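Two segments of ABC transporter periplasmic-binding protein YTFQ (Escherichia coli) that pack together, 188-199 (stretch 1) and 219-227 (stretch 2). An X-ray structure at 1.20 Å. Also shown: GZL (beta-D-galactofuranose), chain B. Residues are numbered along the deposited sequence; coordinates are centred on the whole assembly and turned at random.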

# COMPACT_ATOMS: atom_id res chain seq x y z
N ASN A 188 -10.81 -18.04 -21.04
CA ASN A 188 -9.83 -18.78 -20.24
C ASN A 188 -8.50 -18.03 -20.09
O ASN A 188 -7.43 -18.63 -20.11
CB ASN A 188 -9.59 -20.18 -20.84
CG ASN A 188 -10.86 -21.01 -20.92
OD1 ASN A 188 -11.20 -21.53 -21.98
ND2 ASN A 188 -11.57 -21.12 -19.80
N GLY A 189 -8.59 -16.71 -19.95
CA GLY A 189 -7.41 -15.85 -19.80
C GLY A 189 -6.67 -15.50 -21.08
O GLY A 189 -5.72 -14.72 -21.04
N LYS A 190 -7.10 -16.05 -22.22
CA LYS A 190 -6.40 -15.82 -23.49
C LYS A 190 -6.53 -14.38 -24.00
O LYS A 190 -5.67 -13.93 -24.77
CB LYS A 190 -6.90 -16.79 -24.57
CG LYS A 190 -6.53 -18.24 -24.30
CD LYS A 190 -6.97 -19.15 -25.44
N ASN A 191 -7.57 -13.68 -23.58
CA ASN A 191 -7.77 -12.28 -23.98
C ASN A 191 -7.15 -11.29 -22.98
O ASN A 191 -7.42 -10.09 -23.06
CB ASN A 191 -9.27 -12.00 -24.15
CG ASN A 191 -9.54 -10.72 -24.92
OD1 ASN A 191 -8.88 -10.43 -25.92
ND2 ASN A 191 -10.52 -9.95 -24.47
N ILE A 192 -6.32 -11.78 -22.06
CA ILE A 192 -5.63 -10.94 -21.08
C ILE A 192 -4.13 -10.91 -21.38
O ILE A 192 -3.52 -11.97 -21.55
CB ILE A 192 -5.84 -11.47 -19.65
CG1 ILE A 192 -7.33 -11.53 -19.31
CG2 ILE A 192 -5.09 -10.59 -18.65
CD1 ILE A 192 -7.62 -12.14 -17.95
N CYS A 193 -3.57 -9.71 -21.44
CA CYS A 193 -2.13 -9.50 -21.67
C CYS A 193 -1.37 -9.26 -20.36
O CYS A 193 -0.23 -9.70 -20.22
CB CYS A 193 -1.93 -8.31 -22.63
SG CYS A 193 -0.34 -7.43 -22.55
N MET A 194 -2.00 -8.57 -19.41
CA MET A 194 -1.32 -8.14 -18.20
C MET A 194 -2.31 -7.93 -17.06
O MET A 194 -3.43 -7.47 -17.28
CB MET A 194 -0.55 -6.85 -18.50
CG MET A 194 0.24 -6.27 -17.34
SD MET A 194 -0.60 -4.89 -16.55
CE MET A 194 0.68 -4.33 -15.43
N VAL A 195 -1.89 -8.29 -15.85
CA VAL A 195 -2.62 -7.94 -14.64
C VAL A 195 -1.85 -6.87 -13.88
O VAL A 195 -0.66 -7.02 -13.62
CB VAL A 195 -2.92 -9.17 -13.73
CG1 VAL A 195 -1.65 -9.96 -13.41
CG2 VAL A 195 -3.63 -8.73 -12.45
N TYR A 196 -2.56 -5.78 -13.58
CA TYR A 196 -2.04 -4.69 -12.76
C TYR A 196 -2.72 -4.80 -11.41
O TYR A 196 -3.94 -4.66 -11.32
CB TYR A 196 -2.37 -3.33 -13.40
CG TYR A 196 -2.07 -2.14 -12.52
CD1 TYR A 196 -0.86 -2.02 -11.85
CD2 TYR A 196 -3.01 -1.12 -12.35
CE1 TYR A 196 -0.58 -0.94 -11.03
CE2 TYR A 196 -2.74 -0.03 -11.53
CZ TYR A 196 -1.53 0.06 -10.88
OH TYR A 196 -1.23 1.13 -10.07
N ALA A 197 -1.95 -5.06 -10.37
CA ALA A 197 -2.50 -5.17 -9.03
C ALA A 197 -1.96 -4.05 -8.16
O ALA A 197 -0.76 -3.76 -8.17
CB ALA A 197 -2.17 -6.52 -8.42
N HIS A 198 -2.84 -3.41 -7.40
CA HIS A 198 -2.44 -2.29 -6.55
C HIS A 198 -1.51 -2.70 -5.41
O HIS A 198 -0.84 -1.86 -4.84
CB HIS A 198 -3.66 -1.57 -5.99
CG HIS A 198 -4.45 -0.84 -7.03
ND1 HIS A 198 -5.50 -0.02 -6.71
CD2 HIS A 198 -4.32 -0.78 -8.38
CE1 HIS A 198 -6.01 0.49 -7.82
NE2 HIS A 198 -5.30 0.05 -8.85
N ASN A 199 -1.46 -4.00 -5.09
CA ASN A 199 -0.37 -4.52 -4.28
C ASN A 199 0.13 -5.87 -4.77
O ASN A 199 -0.56 -6.56 -5.52
CB ASN A 199 -0.68 -4.52 -2.77
CG ASN A 199 -1.59 -5.66 -2.32
OD1 ASN A 199 -2.23 -6.33 -3.11
ND2 ASN A 199 -1.67 -5.85 -1.00
N LYS A 219 4.64 -14.46 -18.71
CA LYS A 219 4.80 -14.59 -20.16
C LYS A 219 3.46 -14.42 -20.89
O LYS A 219 3.29 -13.47 -21.65
CB LYS A 219 5.44 -15.94 -20.52
CG LYS A 219 5.72 -16.10 -22.01
CD LYS A 219 6.68 -17.24 -22.29
CE LYS A 219 6.89 -17.44 -23.78
NZ LYS A 219 7.43 -16.23 -24.45
N ASP A 220 2.52 -15.34 -20.64
CA ASP A 220 1.18 -15.24 -21.24
C ASP A 220 0.41 -14.06 -20.65
O ASP A 220 -0.29 -13.35 -21.37
CB ASP A 220 0.38 -16.52 -21.01
CG ASP A 220 0.94 -17.72 -21.77
OD1 ASP A 220 1.50 -17.54 -22.87
OD2 ASP A 220 0.80 -18.84 -21.25
N ILE A 221 0.53 -13.88 -19.34
CA ILE A 221 -0.04 -12.73 -18.66
C ILE A 221 1.06 -12.09 -17.81
O ILE A 221 1.59 -12.72 -16.89
CB ILE A 221 -1.25 -13.12 -17.78
CG1 ILE A 221 -2.37 -13.69 -18.66
CG2 ILE A 221 -1.76 -11.92 -17.00
CD1 ILE A 221 -3.58 -14.20 -17.90
N LEU A 222 1.42 -10.86 -18.16
CA LEU A 222 2.43 -10.10 -17.43
C LEU A 222 1.87 -9.65 -16.09
O LEU A 222 0.65 -9.54 -15.94
CB LEU A 222 2.86 -8.87 -18.24
CG LEU A 222 3.40 -9.11 -19.65
CD1 LEU A 222 3.54 -7.79 -20.39
CD2 LEU A 222 4.74 -9.85 -19.61
N THR A 223 2.74 -9.39 -15.12
CA THR A 223 2.31 -8.85 -13.84
C THR A 223 3.05 -7.56 -13.52
O THR A 223 4.26 -7.45 -13.72
CB THR A 223 2.51 -9.85 -12.67
OG1 THR A 223 3.88 -9.88 -12.26
CG2 THR A 223 2.05 -11.25 -13.07
N GLY A 224 2.29 -6.58 -13.02
CA GLY A 224 2.85 -5.34 -12.49
C GLY A 224 2.13 -5.04 -11.20
O GLY A 224 0.90 -5.07 -11.16
N SER A 225 2.87 -4.78 -10.13
CA SER A 225 2.28 -4.59 -8.82
C SER A 225 3.17 -3.72 -7.94
O SER A 225 4.21 -3.25 -8.38
CB SER A 225 1.99 -5.94 -8.16
OG SER A 225 3.16 -6.73 -8.08
N ILE A 226 2.72 -3.46 -6.71
CA ILE A 226 3.40 -2.52 -5.83
C ILE A 226 3.56 -3.11 -4.44
O ILE A 226 2.64 -3.73 -3.92
CB ILE A 226 2.61 -1.19 -5.76
CG1 ILE A 226 2.55 -0.53 -7.14
CG2 ILE A 226 3.23 -0.24 -4.75
CD1 ILE A 226 1.40 0.44 -7.31
N ASP A 227 4.76 -2.91 -3.87
CA ASP A 227 5.10 -3.08 -2.44
C ASP A 227 6.54 -3.55 -2.29
O ASP A 227 7.26 -3.07 -1.43
CB ASP A 227 4.20 -4.06 -1.67
CG ASP A 227 2.91 -3.43 -1.17
OD1 ASP A 227 2.77 -2.19 -1.20
OD2 ASP A 227 2.05 -4.21 -0.74
C6 GZL B . 0.38 1.30 1.22
C5 GZL B . -0.81 0.78 1.59
C4 GZL B . -1.32 -0.57 1.14
C3 GZL B . -0.41 -1.59 0.52
C2 GZL B . -0.62 -2.78 1.06
O6 GZL B . 0.77 2.51 1.63
O5 GZL B . -1.64 1.53 2.33
O4 GZL B . -1.89 -1.28 2.26
O3 GZL B . 0.41 -1.31 -0.49
C1 GZL B . -1.59 -2.68 2.18
O2 GZL B . -0.06 -3.95 0.74
O1 GZL B . -2.78 -3.42 1.92
O HOH W 1 1.37 -10.80 -22.28

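Parallel β-strands are zipped together by their backbones, and this pair is a worked example. Strand 194-197 and the strand running through Leu 222, Thr 223 and Gly 224 lie side by side, their axes 14° apart, joined by the alternating ladder typical of parallel pairing. Leu 222 N donates to Cys 193 O (2.9 Å), Val 195 N to Leu 222 O (2.8 Å), Gly 224 N to Val 195 O (3.0 Å) and Ala 197 N to Gly 224 O (3.0 Å). The same carbonyls also receive CA-H groups, as from Tyr 196 CA to Gly 224 O (3.4 Å).

Side chains alternate between the two faces. Met 194 and Leu 222 share one, with Met 194 CG 3.8 Å from Leu 222 CB. Glycine suits position 224, because a CB there would clash with Met 194 CE, which lies 3.7 Å from Gly 224 N. On the other face, Val 195 CG1 packs 3.9 Å from Thr 223 CG2. Before the strands, buried Ile 192 and Ile 221 meet through their CG2 atoms at 3.9 Å, an apolar contact that suits two buried β-branched side chains.

Past this ladder, Asn 199 and, after the chain turns a corner at Ile 226, Asp 227 converge on β-D-galactofuranose, as befits a periplasmic binding protein. Asn 199 ND2 donates to sugar O2 (3.0 Å), which in turn donates to Asp 227 OD2 (2.6 Å); sugar O3 donates to Asp 227 OD1 (2.6 Å).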